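PDB 2X3E: 3-oxoacyl-[acyl-carrier-protein] synthase 3 from Pseudomonas aeruginosa, which probably catalyses the first condensation of bacterial fatty acid synthesis, joining an acetyl group from acetyl-CoA to malonyl-ACP to give 3-oxobutanoyl-ACP. Local coordinates for residues Ser38-Arg43 and Thr153-Gly158; Asp55-Ala60 and Val137-Phe142; Leu108-Thr113 and Gly313-Ser318; Leu192-Val197 and Asn209-Asp214; Gly302-Leu307 and Ala320-Lys325. The protein carries 1 engineered substitution. All coordinates share one frame; numbering follows the deposited sequence.

Contact 1: residues Ser38-Arg43 and Thr153-Gly158; sequences SRTGVR and TRALFG
Thr-40 and Leu-156 meet with their side chains crossed obliquely: the methyl CG2 of Thr-40 touches Leu-156 CB at 4.1 Å, and the same methyl lies 4.2 Å from Ala-155 CB. A chi1 of 64° places Thr-40 OG1 between the backbone N and the carbonyl carbon; the CG2 branch is then anti to the carbonyl carbon and faces Leu-156. OG1 accepts from Val-42 N (3.1 Å, N-H...O angle 152°), which makes an ST turn, and it also bonds to Ile-36 O one helical turn earlier. The hydroxyl spends its bonds on these two partners and merely lies near Ala-155 O (3.7 Å from OG1), while CG2 makes the apolar touch. Helix 33-40 ends here: Gly-41, with a phi of 69°, turns the chain out of the helix and brings Val-42 round to the same partner. Val-42 lays CB (3.5 Å) and CG1 against Ala-155 O, a carbonyl that Arg-45 NH1 also holds. Its CG2 methyl points to Leu-156, 4.3 Å from CD1 and 4.0 Å from the backbone O. The setting is that of a FabH enzyme of the thiolase-like superfamily, where the end of helix 151-156 borders the predicted catalytic centre. Leu-156 has a backbone bond to Asn-280, a predicted active-site residue, and its side chain also packs on Asn-253. Thr-40 bonds through its O to Thr-254; Asn-253 and Thr-254 both fall in the predicted ACP-binding region 251-255.

Contact 2: residues Asp55-Ala60 and Val137-Phe142; sequences DLALRA and VGVDTF
Ala-57 presses its CB onto two valines of the facing strand, Val-137 and Val-139, and the whole contact is apolar. The CB of Ala-57 is 3.7 Å from Val-137 CG1 and 4.1 Å from Val-139 CG1, so the short side chain fits against one methyl of each. Val-139 divides its branches between two helix residues: CG1, placed between its backbone N and carbonyl carbon (chi1 55°), goes to Ala-57, while CG2 meets Leu-56 CB at 4.1 Å. Further along, Leu-56 reaches to Thr-141, its CD1 touching the Thr-141 CG2 methyl at 3.7 Å.

Polar groups are settled to the side of this apolar layer. Thr-141 turns OG1 to Ser-53 OG, so its methyl packs while its hydroxyl links it to the first turn of helix 53-68. Asp-140 points its CB away from the helix, and its carboxylate bonds to Ser-81 N and Ala-283 N.

The axes of the two short segments approach to 8.4 Å and run roughly antiparallel, at 149°. Strand 133-140 is the middle strand of a five-stranded mixed sheet, and Leu-56, Ala-57 and Ala-60 also reach the flanking strands at Leu-78 and Ala-161. Helix 53-68 on this sheet is an alpha layer packed on a beta layer, as in the five-layered alpha-beta-alpha-beta-alpha architecture of the thiolase fold.

Contact 3: residues Leu108-Thr113 and Gly313-Ser318; sequences LSAAAT and GLTWGS. Engineered in segment 108-113: Ala-112 (natural residue Cys).
Thr-113 and Trp-316 bring their CA atoms to 5.7 Å where the turn after strand 104-109 runs up to the start of strand 315-322. Thr-113 N bonds back to Ala-110 O (2.9 Å), which closes that turn. The side chains of Thr-113 and Thr-315 slide past each other in opposite directions, and their hydroxyls meet in a hydrogen bond of 2.7 Å between OG1 and OG1. Thr-315 O, 3.2 Å from Thr-113 OG1, is a weaker alternative partner, and Thr-315 OG1 is further bonded to Ala-312 O. In Thr-113, chi1 of -38° sets OG1 beside the backbone N, toward Thr-315; the CG2 branch is anti to the backbone N and lies against the Trp-316 to Gly-317 peptide, 3.5 Å from Trp-316 C. Ser-109 pairs with a strand of the second subunit, while Thr-315 packs on Pro-92 of that subunit. Next to Thr-113 is Ala-112, an engineered residue that replaces the natural Cys of the predicted active site and packs on His-250. The linked, buried hydroxyls therefore tie the chain just after the predicted nucleophile position to the C-terminal half of the fold without any charged group.

Contact 4: residues Leu192-Val197 and Asn209-Asp214; sequences LMTPAV and NYFRMD
Phe-211 and Thr-194 cross at about a right angle. Phe-211 CB already lies 3.3 Å from Thr-194 OG1; chi1 of 175° then sets CG anti to the backbone N, and the ring runs beside the other segment. CD2 comes within 3.2 Å of the same OG1, which sits at the ring edge in its plane. CG and CD2 also lie near Met-193 O, CD2 at 3.6 Å. Next, CE2 approaches Met-193 N (3.9 Å), and at the tip CZ reaches Leu-192 CD2 (3.9 Å). That leucine methyl also packs tightly on Met-213, whose side chain lies alongside.

The backbones form a short antiparallel pairing. Met-193 and Arg-212 make a hydrogen-bonded pair, Met-193 N to Arg-212 O at 2.9 Å and Arg-212 N to Met-193 O at 2.8 Å, both nearly straight. Their side chains run side by side, with Met-193 CB above the guanidinium plane toward its rim; NH1 is bonded to Asp-190 O. Beyond this pair, Asn-209 ND2, with its partner close to the amide plane, donates to Pro-195 O (2.9 Å, 164°).

Thr-194 and Pro-195 pair with a strand of the second subunit, so the small sheet continues across the dimer interface. Within the chain, the Phe-211 ring meets those of Phe-157 and Phe-142, Leu-192 and Met-213 rest on Val-218 of helix 215-237, and Asp-214 OD1 caps the start of that helix at Ala-217 N.

Contact 5: residues Gly302-Leu307 and Ala320-Lys325; sequences GGNMVL and ALRWPK
The beta-hairpin of strands 304-311 and 315-322 is joined at the ends far from its turn, where Met-305 pairs with Leu-321 and the bonding runs on to Gly-302 and Trp-323. Met-305 and Leu-321 are an antiparallel hydrogen-bonded pair, each N donating to the other's O at 2.9 Å. Beyond the strands, Trp-323 N bonds to Gly-303 O (2.9 Å) and Gly-302 N to Trp-323 O (2.6 Å), so backbone hydrogen bonding continues into these loop residues. Met-305 lies between Leu-321 and Trp-323 on one face: its CG meets Leu-321 CD2 at 3.9 Å, and its SD comes 3.5 Å from Trp-323 CE3. The sulfur stands oblique to the indole, 55° off the normal of the six-membered ring, in a Met-aromatic contact. A bend at chi3 (-82°) swings CE to the indole as well, 3.7 Å from Trp-323 CE3. On the other face Val-306 CG2 touches Ala-320 CB at 4.2 Å, and Asn-304 OD1 rests on the aliphatic part of Arg-322 while Asn-304 ND2 bonds to Asp-243 O. Strand 246-249 adjoins strand 304-311; helix 285-295 covers the Met-305 and Trp-323 face through Leu-290, and helix 215-237 packs on Val-306 and Ala-320 through Val-233.

Overall arrangement
Contacts 1 and 2 both join the N-terminal part of the chain to residues 137-158, contact 2 nested within the loop of contact 1. Contact 3 crosses both, linking the turn after strand 104-109 to strand 315-322; contact 4 lies inside its loop. Contact 5 shares strand 315-322 with contact 3, their centres about 21 Å apart. Phe-157 of contact 1, Phe-142 of contact 2 and Phe-211 of contact 4 meet as one aromatic cluster, while contacts 4 and 5 lie on opposite sides of the chain's centre, about 34 Å between centres. Contacts 1, 3 and 4 border the predicted active site, and contacts 3 and 4 also touch the second subunit, so site and dimer interface lie close together.

Contact 1: residues Ser38-Arg43 and Thr153-Gly158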
# COMPACT_ATOMS: atom_id res chain seq x y z
N SER A 38 0.49 -25.59 23.89
CA SER A 38 -0.81 -25.32 24.51
C SER A 38 -1.45 -24.04 23.99
O SER A 38 -2.56 -24.07 23.45
CB SER A 38 -0.66 -25.22 26.04
OG SER A 38 -1.73 -24.48 26.61
N ARG A 39 -0.74 -22.93 24.17
CA ARG A 39 -1.28 -21.62 23.84
C ARG A 39 -1.49 -21.43 22.34
O ARG A 39 -2.54 -20.92 21.93
CB ARG A 39 -0.36 -20.52 24.38
CG ARG A 39 -0.83 -19.09 24.11
CD ARG A 39 -2.07 -18.71 24.92
NE ARG A 39 -2.80 -17.60 24.31
CZ ARG A 39 -3.71 -17.71 23.33
NH1 ARG A 39 -4.02 -18.90 22.82
NH2 ARG A 39 -4.30 -16.62 22.86
N THR A 40 -0.52 -21.84 21.54
CA THR A 40 -0.53 -21.54 20.10
C THR A 40 -0.71 -22.74 19.17
O THR A 40 -1.15 -22.57 18.03
CB THR A 40 0.76 -20.82 19.67
OG1 THR A 40 1.88 -21.69 19.86
CG2 THR A 40 0.96 -19.55 20.48
N GLY A 41 -0.34 -23.93 19.64
CA GLY A 41 -0.27 -25.12 18.78
C GLY A 41 0.86 -25.07 17.75
O GLY A 41 1.07 -26.04 17.01
N VAL A 42 1.58 -23.96 17.71
CA VAL A 42 2.70 -23.79 16.79
C VAL A 42 3.91 -24.54 17.34
O VAL A 42 4.30 -24.32 18.49
CB VAL A 42 3.06 -22.30 16.62
CG1 VAL A 42 4.30 -22.14 15.74
CG2 VAL A 42 1.89 -21.53 16.05
N ARG A 43 4.48 -25.42 16.53
CA ARG A 43 5.64 -26.20 16.93
C ARG A 43 6.94 -25.68 16.32
O ARG A 43 8.01 -25.86 16.89
CB ARG A 43 5.44 -27.68 16.59
CG ARG A 43 4.24 -28.29 17.32
CD ARG A 43 4.50 -29.73 17.78
NE ARG A 43 3.43 -30.21 18.66
CZ ARG A 43 3.43 -31.38 19.30
NH1 ARG A 43 4.45 -32.23 19.18
NH2 ARG A 43 2.40 -31.71 20.08
N THR A 153 4.25 -13.72 21.77
CA THR A 153 4.36 -13.38 20.35
C THR A 153 5.44 -14.20 19.64
O THR A 153 5.25 -14.61 18.50
CB THR A 153 4.63 -11.87 20.10
OG1 THR A 153 5.79 -11.45 20.84
CG2 THR A 153 3.42 -11.04 20.51
N ARG A 154 6.57 -14.44 20.31
CA ARG A 154 7.63 -15.25 19.72
C ARG A 154 7.21 -16.71 19.52
O ARG A 154 7.69 -17.37 18.60
CB ARG A 154 8.91 -15.16 20.55
CG ARG A 154 9.54 -13.77 20.48
CD ARG A 154 10.93 -13.76 21.06
NE ARG A 154 11.82 -14.61 20.27
CZ ARG A 154 12.98 -15.10 20.71
NH1 ARG A 154 13.41 -14.84 21.94
NH2 ARG A 154 13.70 -15.87 19.91
N ALA A 155 6.31 -17.21 20.37
CA ALA A 155 5.75 -18.55 20.20
C ALA A 155 4.82 -18.65 18.98
O ALA A 155 4.69 -19.73 18.40
CB ALA A 155 5.01 -18.98 21.46
N LEU A 156 4.21 -17.54 18.59
CA LEU A 156 3.16 -17.55 17.56
C LEU A 156 3.68 -17.19 16.16
O LEU A 156 3.35 -17.86 15.18
CB LEU A 156 2.05 -16.57 17.96
CG LEU A 156 0.85 -16.39 17.02
CD1 LEU A 156 0.14 -17.71 16.80
CD2 LEU A 156 -0.11 -15.34 17.60
N PHE A 157 4.50 -16.14 16.08
CA PHE A 157 4.82 -15.53 14.79
C PHE A 157 6.04 -16.10 14.09
O PHE A 157 7.07 -16.38 14.71
CB PHE A 157 4.96 -14.00 14.94
CG PHE A 157 3.65 -13.30 15.14
CD1 PHE A 157 2.79 -13.08 14.08
CD2 PHE A 157 3.26 -12.89 16.41
CE1 PHE A 157 1.57 -12.46 14.27
CE2 PHE A 157 2.04 -12.26 16.60
CZ PHE A 157 1.20 -12.04 15.53
N GLY A 158 5.91 -16.27 12.78
CA GLY A 158 7.02 -16.69 11.92
C GLY A 158 7.09 -15.82 10.69
O GLY A 158 6.25 -14.92 10.50

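Contact 2: residues Asp55-Ala60 and Val137-Phe142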
# COMPACT_ATOMS: atom_id res chain seq x y z
N ASP A 55 13.81 -10.00 0.07
CA ASP A 55 14.51 -11.25 -0.25
C ASP A 55 13.54 -12.43 -0.33
O ASP A 55 13.61 -13.23 -1.26
CB ASP A 55 15.59 -11.55 0.79
CG ASP A 55 16.70 -10.51 0.83
OD1 ASP A 55 17.24 -10.14 -0.23
OD2 ASP A 55 17.06 -10.08 1.95
N LEU A 56 12.64 -12.55 0.65
CA LEU A 56 11.68 -13.66 0.68
C LEU A 56 10.69 -13.54 -0.47
O LEU A 56 10.34 -14.54 -1.12
CB LEU A 56 10.92 -13.70 2.01
CG LEU A 56 11.70 -13.76 3.32
CD1 LEU A 56 10.75 -14.09 4.48
CD2 LEU A 56 12.83 -14.78 3.27
N ALA A 57 10.24 -12.32 -0.71
CA ALA A 57 9.28 -12.05 -1.78
C ALA A 57 9.86 -12.40 -3.15
O ALA A 57 9.16 -12.92 -4.02
CB ALA A 57 8.85 -10.57 -1.74
N LEU A 58 11.15 -12.12 -3.33
CA LEU A 58 11.83 -12.41 -4.59
C LEU A 58 11.79 -13.90 -4.91
O LEU A 58 11.45 -14.30 -6.02
CB LEU A 58 13.27 -11.90 -4.53
CG LEU A 58 14.13 -12.00 -5.78
CD1 LEU A 58 13.53 -11.22 -6.94
CD2 LEU A 58 15.52 -11.48 -5.45
N ARG A 59 12.10 -14.73 -3.91
CA ARG A 59 12.10 -16.18 -4.10
C ARG A 59 10.69 -16.71 -4.36
O ARG A 59 10.50 -17.55 -5.25
CB ARG A 59 12.72 -16.89 -2.89
CG ARG A 59 14.23 -16.72 -2.74
CD ARG A 59 15.02 -17.34 -3.91
NE ARG A 59 14.80 -18.78 -4.03
CZ ARG A 59 15.46 -19.72 -3.35
NH1 ARG A 59 16.40 -19.38 -2.47
NH2 ARG A 59 15.17 -21.00 -3.53
N ALA A 60 9.71 -16.22 -3.61
CA ALA A 60 8.31 -16.66 -3.82
C ALA A 60 7.79 -16.28 -5.20
O ALA A 60 7.12 -17.08 -5.85
CB ALA A 60 7.40 -16.09 -2.74
N VAL A 137 2.40 -10.67 -3.92
CA VAL A 137 3.18 -11.38 -2.91
C VAL A 137 2.73 -10.95 -1.52
O VAL A 137 2.83 -9.77 -1.17
CB VAL A 137 4.69 -11.10 -3.02
CG1 VAL A 137 5.48 -11.97 -2.03
CG2 VAL A 137 5.19 -11.32 -4.45
N GLY A 138 2.21 -11.90 -0.76
CA GLY A 138 2.00 -11.72 0.68
C GLY A 138 3.29 -12.09 1.38
O GLY A 138 3.73 -13.23 1.30
N VAL A 139 3.91 -11.12 2.05
CA VAL A 139 5.19 -11.34 2.72
C VAL A 139 5.27 -10.54 4.00
O VAL A 139 4.90 -9.37 4.04
CB VAL A 139 6.38 -10.95 1.80
CG1 VAL A 139 6.26 -9.50 1.28
CG2 VAL A 139 7.71 -11.17 2.52
N ASP A 140 5.76 -11.17 5.06
CA ASP A 140 6.05 -10.47 6.29
C ASP A 140 7.19 -11.15 7.05
O ASP A 140 7.34 -12.38 7.00
CB ASP A 140 4.79 -10.37 7.17
CG ASP A 140 4.01 -9.07 6.95
OD1 ASP A 140 4.63 -7.99 7.00
OD2 ASP A 140 2.78 -9.12 6.73
N THR A 141 8.00 -10.34 7.70
CA THR A 141 9.10 -10.80 8.54
C THR A 141 8.92 -10.24 9.96
O THR A 141 9.78 -9.53 10.50
CB THR A 141 10.46 -10.37 7.97
OG1 THR A 141 10.43 -8.97 7.66
CG2 THR A 141 10.80 -11.17 6.71
N PHE A 142 7.78 -10.59 10.56
CA PHE A 142 7.43 -10.12 11.90
C PHE A 142 8.46 -10.44 12.97
O PHE A 142 8.55 -9.71 13.95
CB PHE A 142 6.06 -10.64 12.33
CG PHE A 142 4.94 -9.66 12.13
CD1 PHE A 142 4.78 -9.00 10.92
CD2 PHE A 142 4.05 -9.38 13.16
CE1 PHE A 142 3.75 -8.09 10.74
CE2 PHE A 142 3.02 -8.47 12.98
CZ PHE A 142 2.87 -7.83 11.76

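Contact 3: residues Leu108-Thr113 and Gly313-Ser318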
# COMPACT_ATOMS: atom_id res chain seq x y z
N LEU A 108 1.23 -2.67 -0.29
CA LEU A 108 -0.10 -2.47 0.29
C LEU A 108 -0.05 -2.86 1.76
O LEU A 108 0.48 -3.92 2.09
CB LEU A 108 -1.14 -3.31 -0.46
CG LEU A 108 -2.61 -3.15 -0.06
CD1 LEU A 108 -3.52 -3.40 -1.27
CD2 LEU A 108 -3.01 -4.06 1.11
N SER A 109 -0.58 -2.00 2.63
CA SER A 109 -0.56 -2.24 4.07
C SER A 109 -1.96 -2.53 4.58
O SER A 109 -2.81 -1.65 4.61
CB SER A 109 0.01 -1.02 4.79
OG SER A 109 -0.14 -1.16 6.19
N ALA A 110 -2.21 -3.79 4.95
CA ALA A 110 -3.45 -4.18 5.62
C ALA A 110 -3.19 -5.35 6.57
O ALA A 110 -4.06 -6.20 6.77
CB ALA A 110 -4.53 -4.54 4.59
N ALA A 111 -1.99 -5.38 7.16
CA ALA A 111 -1.67 -6.32 8.22
C ALA A 111 -1.98 -7.76 7.81
O ALA A 111 -1.62 -8.19 6.71
CB ALA A 111 -2.39 -5.92 9.51
N ALA A 112 -2.65 -8.51 8.68
CA ALA A 112 -2.94 -9.92 8.43
C ALA A 112 -4.03 -10.12 7.35
O ALA A 112 -4.24 -11.25 6.90
CB ALA A 112 -3.32 -10.62 9.73
N THR A 113 -4.70 -9.04 6.96
CA THR A 113 -5.65 -9.06 5.83
C THR A 113 -5.01 -8.60 4.51
O THR A 113 -5.71 -8.43 3.51
CB THR A 113 -6.88 -8.16 6.13
OG1 THR A 113 -7.25 -8.29 7.51
CG2 THR A 113 -8.07 -8.55 5.24
N GLY A 313 -5.65 -2.97 12.29
CA GLY A 313 -6.35 -1.90 11.58
C GLY A 313 -7.50 -1.31 12.40
O GLY A 313 -7.50 -0.12 12.66
N LEU A 314 -8.49 -2.12 12.79
CA LEU A 314 -8.65 -3.51 12.39
C LEU A 314 -9.07 -3.61 10.93
O LEU A 314 -9.65 -2.67 10.38
CB LEU A 314 -9.72 -4.19 13.26
CG LEU A 314 -9.45 -4.22 14.76
CD1 LEU A 314 -10.62 -4.87 15.52
CD2 LEU A 314 -8.15 -4.94 15.07
N THR A 315 -8.77 -4.75 10.32
CA THR A 315 -9.16 -5.07 8.94
C THR A 315 -9.70 -6.48 8.86
O THR A 315 -9.38 -7.33 9.70
CB THR A 315 -7.95 -4.99 7.98
OG1 THR A 315 -6.86 -5.77 8.51
CG2 THR A 315 -7.51 -3.55 7.77
N TRP A 316 -10.52 -6.74 7.84
CA TRP A 316 -10.97 -8.08 7.54
C TRP A 316 -11.41 -8.14 6.09
O TRP A 316 -11.62 -7.11 5.43
CB TRP A 316 -12.15 -8.48 8.43
CG TRP A 316 -13.34 -7.61 8.22
CD1 TRP A 316 -14.26 -7.70 7.22
CD2 TRP A 316 -13.72 -6.47 9.01
NE1 TRP A 316 -15.20 -6.70 7.33
CE2 TRP A 316 -14.89 -5.93 8.43
CE3 TRP A 316 -13.19 -5.86 10.14
CZ2 TRP A 316 -15.54 -4.81 8.96
CZ3 TRP A 316 -13.83 -4.74 10.67
CH2 TRP A 316 -14.99 -4.23 10.08
N GLY A 317 -11.57 -9.36 5.60
CA GLY A 317 -12.15 -9.57 4.28
C GLY A 317 -12.08 -11.01 3.82
O GLY A 317 -11.34 -11.81 4.39
N SER A 318 -12.86 -11.33 2.80
CA SER A 318 -12.83 -12.65 2.20
C SER A 318 -13.01 -12.54 0.69
O SER A 318 -13.52 -11.53 0.18
CB SER A 318 -13.92 -13.54 2.78
OG SER A 318 -13.88 -13.55 4.20

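Contact 4: residues Leu192-Val197 and Asn209-Asp214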
# COMPACT_ATOMS: atom_id res chain seq x y z
N LEU A 192 -3.86 -4.40 17.95
CA LEU A 192 -2.67 -5.03 17.39
C LEU A 192 -1.83 -3.92 16.78
O LEU A 192 -2.30 -3.21 15.90
CB LEU A 192 -3.04 -6.01 16.26
CG LEU A 192 -3.99 -7.18 16.56
CD1 LEU A 192 -4.94 -7.40 15.39
CD2 LEU A 192 -3.22 -8.45 16.87
N MET A 193 -0.59 -3.77 17.25
CA MET A 193 0.23 -2.65 16.78
C MET A 193 1.74 -2.86 16.86
O MET A 193 2.26 -3.41 17.82
CB MET A 193 -0.11 -1.39 17.58
CG MET A 193 0.28 -0.10 16.85
SD MET A 193 -0.15 1.32 17.83
CE MET A 193 1.08 1.19 19.11
N THR A 194 2.42 -2.39 15.82
CA THR A 194 3.86 -2.16 15.84
C THR A 194 4.05 -0.67 15.64
O THR A 194 3.80 -0.16 14.55
CB THR A 194 4.58 -2.92 14.72
OG1 THR A 194 4.28 -4.31 14.82
CG2 THR A 194 6.10 -2.73 14.82
N PRO A 195 4.46 0.05 16.70
CA PRO A 195 4.59 1.50 16.55
C PRO A 195 5.65 1.92 15.54
O PRO A 195 6.56 1.14 15.22
CB PRO A 195 4.99 1.97 17.95
CG PRO A 195 4.64 0.86 18.88
CD PRO A 195 4.68 -0.41 18.08
N ALA A 196 5.51 3.14 15.02
CA ALA A 196 6.55 3.74 14.19
C ALA A 196 7.72 4.14 15.07
O ALA A 196 7.55 4.40 16.26
CB ALA A 196 6.01 4.95 13.45
N VAL A 197 8.91 4.21 14.47
CA VAL A 197 10.10 4.67 15.17
C VAL A 197 9.96 6.16 15.53
O VAL A 197 9.45 6.95 14.74
CB VAL A 197 11.37 4.47 14.29
CG1 VAL A 197 11.30 5.31 13.01
CG2 VAL A 197 12.62 4.81 15.07
N ASN A 209 10.74 -0.38 18.89
CA ASN A 209 9.33 -0.39 18.48
C ASN A 209 8.87 -1.82 18.18
O ASN A 209 8.98 -2.30 17.05
CB ASN A 209 9.08 0.56 17.30
CG ASN A 209 9.90 0.22 16.06
OD1 ASN A 209 11.10 -0.02 16.14
ND2 ASN A 209 9.25 0.22 14.90
N TYR A 210 8.37 -2.50 19.22
CA TYR A 210 8.02 -3.91 19.12
C TYR A 210 6.53 -4.11 18.89
O TYR A 210 5.70 -3.31 19.33
CB TYR A 210 8.40 -4.65 20.41
CG TYR A 210 9.88 -4.66 20.74
CD1 TYR A 210 10.32 -4.39 22.04
CD2 TYR A 210 10.85 -4.94 19.77
CE1 TYR A 210 11.67 -4.39 22.36
CE2 TYR A 210 12.20 -4.95 20.09
CZ TYR A 210 12.61 -4.67 21.39
OH TYR A 210 13.95 -4.68 21.71
N PHE A 211 6.20 -5.20 18.21
CA PHE A 211 4.81 -5.58 18.00
C PHE A 211 4.17 -5.95 19.34
O PHE A 211 4.78 -6.66 20.15
CB PHE A 211 4.70 -6.77 17.05
CG PHE A 211 3.30 -7.29 16.89
CD1 PHE A 211 2.89 -8.45 17.53
CD2 PHE A 211 2.37 -6.60 16.11
CE1 PHE A 211 1.60 -8.93 17.39
CE2 PHE A 211 1.08 -7.07 15.97
CZ PHE A 211 0.69 -8.24 16.61
N ARG A 212 2.96 -5.44 19.57
CA ARG A 212 2.17 -5.84 20.73
C ARG A 212 0.76 -6.21 20.31
O ARG A 212 0.22 -5.66 19.33
CB ARG A 212 2.14 -4.74 21.80
CG ARG A 212 1.48 -3.43 21.40
CD ARG A 212 1.15 -2.60 22.64
NE ARG A 212 0.90 -1.19 22.34
CZ ARG A 212 -0.24 -0.70 21.83
NH1 ARG A 212 -1.26 -1.50 21.54
NH2 ARG A 212 -0.34 0.61 21.61
N MET A 213 0.16 -7.14 21.04
CA MET A 213 -1.22 -7.52 20.80
C MET A 213 -1.94 -7.86 22.10
O MET A 213 -1.35 -8.43 23.02
CB MET A 213 -1.30 -8.71 19.85
CG MET A 213 -0.70 -10.01 20.37
SD MET A 213 -0.76 -11.33 19.14
CE MET A 213 -2.48 -11.30 18.66
N ASP A 214 -3.22 -7.49 22.14
CA ASP A 214 -4.13 -7.88 23.20
C ASP A 214 -4.72 -9.24 22.82
O ASP A 214 -5.76 -9.32 22.18
CB ASP A 214 -5.23 -6.81 23.35
CG ASP A 214 -6.10 -7.02 24.57
OD1 ASP A 214 -6.34 -8.18 24.98
OD2 ASP A 214 -6.57 -6.00 25.12

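Contact 5: residues Gly302-Leu307 and Ala320-Lys325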
# COMPACT_ATOMS: atom_id res chain seq x y z
N GLY A 302 -11.11 -27.03 -9.48
CA GLY A 302 -12.47 -26.49 -9.55
C GLY A 302 -13.24 -26.49 -8.23
O GLY A 302 -14.43 -26.16 -8.20
N GLY A 303 -12.56 -26.83 -7.13
CA GLY A 303 -13.19 -26.86 -5.82
C GLY A 303 -13.60 -25.46 -5.36
O GLY A 303 -12.88 -24.49 -5.59
N ASN A 304 -14.77 -25.37 -4.74
CA ASN A 304 -15.24 -24.10 -4.18
C ASN A 304 -14.36 -23.69 -3.00
O ASN A 304 -14.19 -24.45 -2.05
CB ASN A 304 -16.70 -24.23 -3.72
CG ASN A 304 -17.65 -24.54 -4.86
OD1 ASN A 304 -17.42 -24.13 -6.00
ND2 ASN A 304 -18.72 -25.26 -4.55
N MET A 305 -13.81 -22.48 -3.08
CA MET A 305 -12.83 -22.00 -2.11
C MET A 305 -13.14 -20.58 -1.63
O MET A 305 -13.59 -19.73 -2.41
CB MET A 305 -11.43 -22.04 -2.73
CG MET A 305 -10.31 -21.50 -1.84
SD MET A 305 -8.71 -21.60 -2.68
CE MET A 305 -8.29 -23.31 -2.37
N VAL A 306 -12.89 -20.34 -0.35
CA VAL A 306 -12.89 -19.00 0.21
C VAL A 306 -11.58 -18.76 0.98
O VAL A 306 -11.14 -19.60 1.77
CB VAL A 306 -14.10 -18.76 1.14
CG1 VAL A 306 -13.98 -17.42 1.88
CG2 VAL A 306 -15.39 -18.81 0.32
N LEU A 307 -10.97 -17.61 0.70
CA LEU A 307 -9.82 -17.13 1.43
C LEU A 307 -10.35 -16.04 2.35
O LEU A 307 -11.16 -15.22 1.93
CB LEU A 307 -8.77 -16.55 0.49
CG LEU A 307 -8.43 -17.36 -0.75
CD1 LEU A 307 -7.37 -16.63 -1.60
CD2 LEU A 307 -7.94 -18.75 -0.39
N ALA A 320 -14.09 -15.28 -2.71
CA ALA A 320 -14.51 -16.59 -3.19
C ALA A 320 -13.93 -16.83 -4.58
O ALA A 320 -13.88 -15.91 -5.39
CB ALA A 320 -16.03 -16.68 -3.25
N LEU A 321 -13.50 -18.06 -4.84
CA LEU A 321 -13.07 -18.48 -6.17
C LEU A 321 -13.20 -20.00 -6.28
O LEU A 321 -13.29 -20.69 -5.26
CB LEU A 321 -11.62 -18.06 -6.43
CG LEU A 321 -10.50 -18.77 -5.66
CD1 LEU A 321 -9.13 -18.48 -6.31
CD2 LEU A 321 -10.49 -18.37 -4.18
N ARG A 322 -13.23 -20.51 -7.50
CA ARG A 322 -13.05 -21.94 -7.71
C ARG A 322 -11.58 -22.17 -8.00
O ARG A 322 -10.98 -21.43 -8.77
CB ARG A 322 -13.93 -22.46 -8.85
CG ARG A 322 -15.43 -22.44 -8.50
CD ARG A 322 -16.28 -23.03 -9.61
NE ARG A 322 -16.02 -22.35 -10.89
CZ ARG A 322 -15.63 -22.95 -12.02
NH1 ARG A 322 -15.46 -24.27 -12.09
NH2 ARG A 322 -15.43 -22.21 -13.11
N TRP A 323 -10.98 -23.17 -7.34
CA TRP A 323 -9.54 -23.36 -7.41
C TRP A 323 -9.15 -23.91 -8.78
O TRP A 323 -9.75 -24.88 -9.24
CB TRP A 323 -9.05 -24.30 -6.30
CG TRP A 323 -7.55 -24.47 -6.28
CD1 TRP A 323 -6.84 -25.58 -6.61
CD2 TRP A 323 -6.59 -23.47 -5.93
NE1 TRP A 323 -5.50 -25.34 -6.49
CE2 TRP A 323 -5.32 -24.05 -6.07
CE3 TRP A 323 -6.69 -22.14 -5.52
CZ2 TRP A 323 -4.14 -23.34 -5.80
CZ3 TRP A 323 -5.52 -21.43 -5.25
CH2 TRP A 323 -4.26 -22.04 -5.40
N PRO A 324 -8.18 -23.27 -9.45
CA PRO A 324 -7.77 -23.70 -10.78
C PRO A 324 -6.71 -24.78 -10.74
O PRO A 324 -6.20 -25.11 -9.67
CB PRO A 324 -7.19 -22.42 -11.39
CG PRO A 324 -6.57 -21.73 -10.23
CD PRO A 324 -7.40 -22.09 -9.02
N LYS A 325 -6.39 -25.33 -11.90
CA LYS A 325 -5.32 -26.32 -12.02
C LYS A 325 -3.97 -25.60 -11.99
O LYS A 325 -3.59 -24.95 -12.96
CB LYS A 325 -5.48 -27.10 -13.32
CG LYS A 325 -6.81 -27.85 -13.44
CD LYS A 325 -7.01 -28.43 -14.83
CE LYS A 325 -8.38 -29.10 -14.96
NZ LYS A 325 -9.50 -28.13 -14.76